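Local atomic coordinates of GH3 beta-N-acetylglucosaminidase (Paenibacillaceae, PDB entry 6K5J), a protein that hydrolyses terminal beta-linked N-acetylglucosamine residues from amino sugar chains, as a family 3 glycoside hydrolase with a TIM-barrel-type N-terminal domain. Residues 98-104 against 502-508; 120-124 against 361-365; 12-16 against 39-43. All blocks are in the same frame, centred on the assembly; numbering follows the deposited sequence.

Contact 1 (98-104 against 502-508); sequences VVPGNMA and AYENTPS
From V98 to P100 the chain is extended, and it turns into a helix at N102 with G101 as the N-cap; the opposing 502-508 is loop until P507, with T506 as N-cap of the next helix. The register runs antiparallel: V98 CA lies 6.9 Å from T506 CA, A104 CA 5.2 Å from Y503 CA. V98, chi1 t, sets CG1 3.8 Å from both T506 CG2 and P507 CD, and its O accepts from water 1 (2.8 Å), which accepts from S508 N (3.0 Å). P100 brings CA within 3.3 Å of E504 OE2. G101 N donates to E504 OE1 (2.7 Å, 163°), the one direct hydrogen bond between the segments; E504 (chi1 p, chi2 t) also accepts from T506 OG1 through OE2 at 2.7 Å. M103, chi1 and chi2 t, packs CG 3.5 Å from Y503 CD1, and SD, 4.9 Å from the ring centroid and oblique to it, makes a Met-aromatic contact. Y503 (phi/psi 68/2) turns the chain before the extended E504 (-178/166), and both CA-to-CB bonds point toward 98-104. A104 N donates to water 2 (3.2 Å), which donates to Y503 O and E504 OE1, both 2.9 Å away. Through this carboxylate, two bridging waters and apolar packing, the start of helix 102-108 in the N-terminal domain meets the loop after strand 499-501. Helix 359-372 packs on P100 and Y503, while helix 111-127 covers V99.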
loop_
_atom_site.group_PDB
_atom_site.type_symbol
_atom_site.label_atom_id
_atom_site.label_comp_id
_atom_site.label_asym_id
_atom_site.label_seq_id
_atom_site.Cartn_x
_atom_site.Cartn_y
_atom_site.Cartn_z
ATOM N N VAL A 98 5.446 9.326 -9.155
ATOM C CA VAL A 98 4.276 8.995 -8.350
ATOM C C VAL A 98 3.331 8.218 -9.263
ATOM O O VAL A 98 2.798 8.758 -10.233
ATOM C CB VAL A 98 3.615 10.246 -7.760
ATOM C CG1 VAL A 98 2.387 9.863 -6.929
ATOM C CG2 VAL A 98 4.608 10.986 -6.889
ATOM N N VAL A 99 3.159 6.935 -8.975
ATOM C CA VAL A 99 2.458 6.009 -9.852
ATOM C C VAL A 99 1.031 5.860 -9.326
ATOM O O VAL A 99 0.840 5.856 -8.104
ATOM C CB VAL A 99 3.226 4.677 -9.893
ATOM C CG1 VAL A 99 2.400 3.569 -10.448
ATOM C CG2 VAL A 99 4.541 4.859 -10.683
ATOM N N PRO A 100 0.016 5.733 -10.185
ATOM C CA PRO A 100 -1.347 5.486 -9.690
ATOM C C PRO A 100 -1.429 4.216 -8.857
ATOM O O PRO A 100 -0.716 3.239 -9.101
ATOM C CB PRO A 100 -2.171 5.346 -10.972
ATOM C CG PRO A 100 -1.407 6.103 -11.989
ATOM C CD PRO A 100 0.041 5.885 -11.647
ATOM N N GLY A 101 -2.332 4.237 -7.876
ATOM C CA GLY A 101 -2.491 3.137 -6.954
ATOM C C GLY A 101 -3.550 2.158 -7.427
ATOM O O GLY A 101 -4.148 2.303 -8.488
ATOM N N ASN A 102 -3.793 1.151 -6.589
ATOM C CA ASN A 102 -4.505 -0.036 -7.050
ATOM C C ASN A 102 -5.921 0.292 -7.504
ATOM O O ASN A 102 -6.320 -0.076 -8.611
ATOM C CB ASN A 102 -4.505 -1.105 -5.959
ATOM C CG ASN A 102 -3.222 -1.908 -5.951
ATOM O OD1 ASN A 102 -2.209 -1.492 -6.536
ATOM N ND2 ASN A 102 -3.259 -3.071 -5.313
ATOM N N MET A 103 -6.708 0.978 -6.673
ATOM C CA MET A 103 -8.096 1.151 -7.085
ATOM C C MET A 103 -8.216 2.119 -8.260
ATOM O O MET A 103 -9.119 1.969 -9.087
ATOM C CB MET A 103 -8.983 1.597 -5.918
ATOM C CG MET A 103 -10.482 1.451 -6.273
ATOM S SD MET A 103 -11.612 1.587 -4.869
ATOM C CE MET A 103 -11.269 0.019 -4.048
ATOM N N ALA A 104 -7.299 3.083 -8.381
ATOM C CA ALA A 104 -7.257 3.893 -9.597
ATOM C C ALA A 104 -6.994 3.017 -10.820
ATOM O O ALA A 104 -7.641 3.175 -11.866
ATOM C CB ALA A 104 -6.188 4.982 -9.465
ATOM N N ALA A 502 -11.767 9.747 -7.988
ATOM C CA ALA A 502 -10.401 9.701 -8.492
ATOM C C ALA A 502 -9.528 8.668 -7.796
ATOM O O ALA A 502 -8.427 8.384 -8.290
ATOM C CB ALA A 502 -9.730 11.083 -8.370
ATOM N N TYR A 503 -9.967 8.122 -6.661
ATOM C CA TYR A 503 -9.333 7.018 -5.932
ATOM C C TYR A 503 -7.989 7.383 -5.306
ATOM O O TYR A 503 -7.340 6.508 -4.704
ATOM C CB TYR A 503 -9.162 5.773 -6.825
ATOM C CG TYR A 503 -10.424 5.438 -7.590
ATOM C CD1 TYR A 503 -11.466 4.754 -6.975
ATOM C CD2 TYR A 503 -10.595 5.846 -8.916
ATOM C CE1 TYR A 503 -12.634 4.457 -7.659
ATOM C CE2 TYR A 503 -11.765 5.560 -9.604
ATOM C CZ TYR A 503 -12.775 4.856 -8.970
ATOM O OH TYR A 503 -13.942 4.562 -9.648
ATOM N N GLU A 504 -7.543 8.630 -5.421
ATOM C CA GLU A 504 -6.253 9.061 -4.889
ATOM C C GLU A 504 -6.131 10.556 -5.164
ATOM O O GLU A 504 -6.906 11.125 -5.941
ATOM C CB GLU A 504 -5.078 8.295 -5.503
ATOM C CG GLU A 504 -5.011 8.418 -7.005
ATOM C CD GLU A 504 -4.028 7.452 -7.618
ATOM O OE1 GLU A 504 -3.887 6.318 -7.102
ATOM O OE2 GLU A 504 -3.391 7.837 -8.617
ATOM N N ASN A 505 -5.154 11.193 -4.509
ATOM C CA ASN A 505 -4.876 12.613 -4.715
ATOM C C ASN A 505 -3.508 12.839 -5.358
ATOM O O ASN A 505 -2.866 13.867 -5.127
ATOM C CB ASN A 505 -4.993 13.388 -3.399
ATOM C CG ASN A 505 -3.915 13.019 -2.392
ATOM O OD1 ASN A 505 -3.132 12.103 -2.611
ATOM N ND2 ASN A 505 -3.880 13.738 -1.270
ATOM N N THR A 506 -3.051 11.875 -6.156
ATOM C CA THR A 506 -1.766 11.953 -6.837
ATOM C C THR A 506 -1.754 13.075 -7.872
ATOM O O THR A 506 -2.811 13.533 -8.312
ATOM C CB THR A 506 -1.478 10.640 -7.554
ATOM O OG1 THR A 506 -2.529 10.391 -8.500
ATOM C CG2 THR A 506 -1.401 9.484 -6.568
ATOM N N PRO A 507 -0.561 13.506 -8.311
ATOM C CA PRO A 507 -0.515 14.529 -9.367
ATOM C C PRO A 507 -1.278 14.134 -10.620
ATOM O O PRO A 507 -2.050 14.944 -11.145
ATOM C CB PRO A 507 0.992 14.682 -9.631
ATOM C CG PRO A 507 1.625 14.366 -8.313
ATOM C CD PRO A 507 0.782 13.227 -7.758
ATOM N N SER A 508 -1.099 12.896 -11.104
ATOM C CA SER A 508 -1.735 12.506 -12.357
ATOM C C SER A 508 -3.242 12.348 -12.205
ATOM O O SER A 508 -3.977 12.587 -13.167
ATOM C CB SER A 508 -1.110 11.216 -12.900
ATOM O OG SER A 508 -1.373 10.113 -12.049
HETATM O O HOH W 1 0.965 10.825 -10.426
HETATM O O HOH W 2 -5.738 4.457 -5.894
#

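Contact 2 (120-124 against 361-365); sequences IIGSE and KTELV
Two helical turns run nearly antiparallel, their N-to-C directions 154° apart (signed crossing angle -154°), with the short axes no closer than 12.8 Å. The axes are well apart, and the contact is made by side chains. The nearest CA pair is I120 with K361, 7.4 Å apart. Both turns keep regular helical phi/psi, and each closes its own i to i+4 bond: E124 N to I120 O at 3.0 Å, V365 N to K361 O at 3.1 Å. K361 reaches across with chi1 m, chi2 t, chi3 m and chi4 t, so that NZ donates to E124 OE2 at 2.7 Å in a salt bridge. E124 meets it with chi1 m and chi2 t. Neither end relies on this pair alone: E124 OE2 is also hydrogen-bonded to T97 OG1, and K361 NZ to L356 O. This is a bridge between helix 111-127, in the family 3 N-terminal domain, and helix 359-372, farther along the chain. Polar groups on the second helix are met locally, T358 OG1 bonding K361 N and T358 O bonding T362 OG1. Beside the charges lies an apolar patch centred on I120, in the m,t rotamer: its CD1 packs 3.9 Å from V365 CG1 and 4.2 Å from L364 CD2, and its CG2 rests 4.0 Å from K361 CD.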
loop_
_atom_site.group_PDB
_atom_site.type_symbol
_atom_site.label_atom_id
_atom_site.label_comp_id
_atom_site.label_asym_id
_atom_site.label_seq_id
_atom_site.Cartn_x
_atom_site.Cartn_y
_atom_site.Cartn_z
ATOM N N ILE A 120 7.396 0.610 -13.558
ATOM C CA ILE A 120 8.021 1.884 -13.208
ATOM C C ILE A 120 8.447 1.877 -11.745
ATOM O O ILE A 120 9.589 2.222 -11.412
ATOM C CB ILE A 120 7.074 3.059 -13.499
ATOM C CG1 ILE A 120 6.955 3.304 -15.004
ATOM C CG2 ILE A 120 7.580 4.316 -12.798
ATOM C CD1 ILE A 120 5.830 4.285 -15.343
ATOM N N ILE A 121 7.530 1.502 -10.845
ATOM C CA ILE A 121 7.888 1.432 -9.425
ATOM C C ILE A 121 9.108 0.539 -9.229
ATOM O O ILE A 121 10.061 0.897 -8.526
ATOM C CB ILE A 121 6.705 0.923 -8.580
ATOM C CG1 ILE A 121 5.596 1.982 -8.477
ATOM C CG2 ILE A 121 7.199 0.535 -7.165
ATOM C CD1 ILE A 121 4.262 1.422 -7.902
ATOM N N GLY A 122 9.076 -0.654 -9.825
ATOM C CA GLY A 122 10.140 -1.617 -9.586
ATOM C C GLY A 122 11.466 -1.191 -10.189
ATOM O O GLY A 122 12.528 -1.431 -9.610
ATOM N N SER A 123 11.422 -0.567 -11.369
ATOM C CA SER A 123 12.644 -0.075 -11.999
ATOM C C SER A 123 13.303 0.978 -11.134
ATOM O O SER A 123 14.527 0.985 -10.960
ATOM C CB SER A 123 12.326 0.526 -13.372
ATOM O OG SER A 123 12.071 -0.501 -14.303
ATOM N N GLU A 124 12.500 1.895 -10.604
ATOM C CA GLU A 124 13.049 2.953 -9.775
ATOM C C GLU A 124 13.525 2.406 -8.431
ATOM O O GLU A 124 14.588 2.802 -7.940
ATOM C CB GLU A 124 12.006 4.063 -9.630
ATOM C CG GLU A 124 11.610 4.630 -11.017
ATOM C CD GLU A 124 10.699 5.853 -10.966
ATOM O OE1 GLU A 124 10.103 6.109 -9.907
ATOM O OE2 GLU A 124 10.562 6.546 -12.005
ATOM N N LYS A 361 7.915 8.647 -18.463
ATOM C CA LYS A 361 7.211 7.936 -17.400
ATOM C C LYS A 361 6.079 8.783 -16.826
ATOM O O LYS A 361 4.995 8.264 -16.523
ATOM C CB LYS A 361 8.202 7.519 -16.304
ATOM C CG LYS A 361 9.102 6.360 -16.703
ATOM C CD LYS A 361 10.031 5.923 -15.557
ATOM C CE LYS A 361 11.120 6.956 -15.302
ATOM N NZ LYS A 361 12.097 6.502 -14.254
ATOM N N THR A 362 6.305 10.084 -16.671
ATOM C CA THR A 362 5.248 10.952 -16.168
ATOM C C THR A 362 4.066 10.980 -17.129
ATOM O O THR A 362 2.909 10.889 -16.709
ATOM C CB THR A 362 5.791 12.366 -15.947
ATOM O OG1 THR A 362 6.823 12.337 -14.951
ATOM C CG2 THR A 362 4.662 13.330 -15.508
ATOM N N GLU A 363 4.337 11.095 -18.430
ATOM C CA GLU A 363 3.233 11.135 -19.385
ATOM C C GLU A 363 2.519 9.796 -19.470
ATOM O O GLU A 363 1.300 9.757 -19.667
ATOM C CB GLU A 363 3.746 11.583 -20.753
ATOM C CG GLU A 363 4.115 13.057 -20.741
ATOM C CD GLU A 363 4.990 13.457 -21.906
ATOM O OE1 GLU A 363 5.234 12.608 -22.792
ATOM O OE2 GLU A 363 5.411 14.631 -21.939
ATOM N N LEU A 364 3.248 8.696 -19.291
ATOM C CA LEU A 364 2.613 7.385 -19.256
ATOM C C LEU A 364 1.602 7.284 -18.110
ATOM O O LEU A 364 0.476 6.808 -18.304
ATOM C CB LEU A 364 3.681 6.299 -19.123
ATOM C CG LEU A 364 3.239 4.848 -19.317
ATOM C CD1 LEU A 364 4.417 4.016 -19.802
ATOM C CD2 LEU A 364 2.657 4.239 -18.043
ATOM N N VAL A 365 1.998 7.689 -16.895
ATOM C CA VAL A 365 1.078 7.553 -15.764
ATOM C C VAL A 365 -0.053 8.572 -15.870
ATOM O O VAL A 365 -1.171 8.312 -15.409
ATOM C CB VAL A 365 1.810 7.655 -14.403
ATOM C CG1 VAL A 365 2.866 6.553 -14.255
ATOM C CG2 VAL A 365 2.412 9.009 -14.190
#

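Contact 3 (12-16 against 39-43); sequences TLKQK and TEDHV
Segment 12-16 is the first turn of a helix, with T12 as N-cap (phi/psi -71/166) and helical angles from L13 onward; K16 N bonds T12 O at 2.9 Å. Segment 39-43 is the chain leaving a helix, and H42, with positive phi (61/37), is where helical conformation is abandoned before V43 extends. The two approach most closely at Q15 and H42, whose CA atoms are 5.3 Å apart. T12 and Q15 form a capping box: Q15 N donates to T12 OG1 (3.1 Å, 161°), and T12 N to Q15 OE1 (2.9 Å, 165°). With chi1 m and chi2 t, Q15 also carries CG over the face of the H42 ring, 3.8 Å from its centroid and 16° off the normal, a CH-pi contact; H42 takes chi1 m, and its ND1 is hydrogen-bonded to N75 OD1. The backbones are joined through water. Water 3 donates to K14 O and D41 O, both at 2.7 Å, and accepts from K14 NZ at 3.2 Å; water 4 donates to Q15 O (2.6 Å) and H42 O (2.7 Å). K14 NZ stays 4.5 Å from D41 OD1, beyond a salt bridge, and that carboxylate pairs instead with K306. At the surface of the TIM-barrel-type domain, this joins helix 13-19 to the loop leading into strand 45-47, with helix 302-317 packed against L13 and D41.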
loop_
_atom_site.group_PDB
_atom_site.type_symbol
_atom_site.label_atom_id
_atom_site.label_comp_id
_atom_site.label_asym_id
_atom_site.label_seq_id
_atom_site.Cartn_x
_atom_site.Cartn_y
_atom_site.Cartn_z
ATOM N N THR A 12 26.073 -20.680 10.670
ATOM C CA THR A 12 25.853 -21.043 12.062
ATOM C C THR A 12 24.368 -20.961 12.394
ATOM O O THR A 12 23.566 -20.384 11.652
ATOM C CB THR A 12 26.628 -20.116 12.988
ATOM O OG1 THR A 12 26.024 -18.817 12.964
ATOM C CG2 THR A 12 28.079 -20.003 12.529
ATOM N N LEU A 13 24.008 -21.539 13.542
ATOM C CA LEU A 13 22.629 -21.459 14.000
ATOM C C LEU A 13 22.182 -20.012 14.159
ATOM O O LEU A 13 21.057 -19.663 13.789
ATOM C CB LEU A 13 22.464 -22.212 15.320
ATOM C CG LEU A 13 21.056 -22.162 15.918
ATOM C CD1 LEU A 13 20.024 -22.602 14.892
ATOM C CD2 LEU A 13 20.973 -23.037 17.167
ATOM N N LYS A 14 23.046 -19.155 14.711
ATOM C CA LYS A 14 22.655 -17.760 14.890
ATOM C C LYS A 14 22.466 -17.065 13.544
ATOM O O LYS A 14 21.581 -16.211 13.397
ATOM C CB LYS A 14 23.690 -17.020 15.740
ATOM C CG LYS A 14 23.336 -16.952 17.225
ATOM C CD LYS A 14 24.199 -15.926 17.974
ATOM C CE LYS A 14 23.822 -14.476 17.611
ATOM N NZ LYS A 14 22.357 -14.173 17.772
ATOM N N GLN A 15 23.291 -17.404 12.548
ATOM C CA GLN A 15 23.088 -16.842 11.215
ATOM C C GLN A 15 21.796 -17.351 10.586
ATOM O O GLN A 15 21.107 -16.604 9.883
ATOM C CB GLN A 15 24.259 -17.179 10.305
ATOM C CG GLN A 15 25.520 -16.385 10.532
ATOM C CD GLN A 15 26.643 -16.915 9.665
ATOM O OE1 GLN A 15 26.991 -18.097 9.740
ATOM N NE2 GLN A 15 27.190 -16.058 8.812
ATOM N N LYS A 16 21.476 -18.632 10.775
ATOM C CA LYS A 16 20.235 -19.157 10.211
ATOM C C LYS A 16 19.032 -18.472 10.836
ATOM O O LYS A 16 18.097 -18.071 10.130
ATOM C CB LYS A 16 20.146 -20.672 10.411
ATOM C CG LYS A 16 21.222 -21.480 9.687
ATOM C CD LYS A 16 20.967 -22.969 9.889
ATOM C CE LYS A 16 22.152 -23.805 9.433
ATOM N NZ LYS A 16 21.891 -25.254 9.659
ATOM N N THR A 39 25.592 -7.177 11.624
ATOM C CA THR A 39 26.853 -7.852 11.939
ATOM C C THR A 39 26.748 -8.755 13.160
ATOM O O THR A 39 27.417 -9.791 13.213
ATOM C CB THR A 39 27.971 -6.831 12.154
ATOM O OG1 THR A 39 27.721 -6.087 13.352
ATOM C CG2 THR A 39 28.065 -5.878 10.966
ATOM N N GLU A 40 25.931 -8.402 14.144
ATOM C CA GLU A 40 25.837 -9.211 15.351
ATOM C C GLU A 40 24.618 -10.115 15.370
ATOM O O GLU A 40 24.708 -11.248 15.839
ATOM C CB GLU A 40 25.836 -8.311 16.587
ATOM C CG GLU A 40 27.096 -7.455 16.637
ATOM C CD GLU A 40 27.162 -6.564 17.856
ATOM O OE1 GLU A 40 26.368 -6.778 18.799
ATOM O OE2 GLU A 40 28.016 -5.648 17.869
ATOM N N ASP A 41 23.481 -9.656 14.860
ATOM C CA ASP A 41 22.295 -10.494 14.842
ATOM C C ASP A 41 22.069 -11.177 13.501
ATOM O O ASP A 41 21.169 -12.011 13.399
ATOM C CB ASP A 41 21.070 -9.666 15.229
ATOM C CG ASP A 41 21.216 -9.036 16.613
ATOM O OD1 ASP A 41 21.576 -9.769 17.558
ATOM O OD2 ASP A 41 20.978 -7.819 16.749
ATOM N N HIS A 42 22.863 -10.849 12.485
ATOM C CA HIS A 42 22.843 -11.561 11.206
ATOM C C HIS A 42 21.475 -11.479 10.527
ATOM O O HIS A 42 21.026 -12.440 9.895
ATOM C CB HIS A 42 23.266 -13.029 11.377
ATOM C CG HIS A 42 24.499 -13.220 12.210
ATOM N ND1 HIS A 42 25.763 -12.909 11.752
ATOM C CD2 HIS A 42 24.664 -13.701 13.466
ATOM C CE1 HIS A 42 26.652 -13.187 12.691
ATOM N NE2 HIS A 42 26.013 -13.673 13.740
ATOM N N VAL A 43 20.799 -10.329 10.650
ATOM C CA VAL A 43 19.456 -10.225 10.086
ATOM C C VAL A 43 19.491 -10.482 8.580
ATOM O O VAL A 43 20.471 -10.184 7.887
ATOM C CB VAL A 43 18.780 -8.869 10.362
ATOM C CG1 VAL A 43 18.459 -8.713 11.852
ATOM C CG2 VAL A 43 19.639 -7.708 9.814
HETATM O O HOH W 3 20.761 -14.181 15.022
HETATM O O HOH W 4 22.077 -14.500 8.600
#

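Contact 3 closes first, a short loop near the N terminus that takes in strand 21-23 and helix 32-39 and ends just before strand 45-47. The chain then reaches 98-104, opening contact 1, and helix 111-127 soon after opens contact 2. Contact 2 closes at 361-365, contact 1 only at 502-508, so contact 2 is nested inside contact 1, while contact 3 stands in series with both. Contacts 1 and 2 touch: V99 packs on I120 and I121, and P100 on V365, making one continuous junction of the N-terminal domain with helix 359-372 and the C-terminal sheet region. Contact 3 lies apart, its centre about 40 Å from that of contact 1.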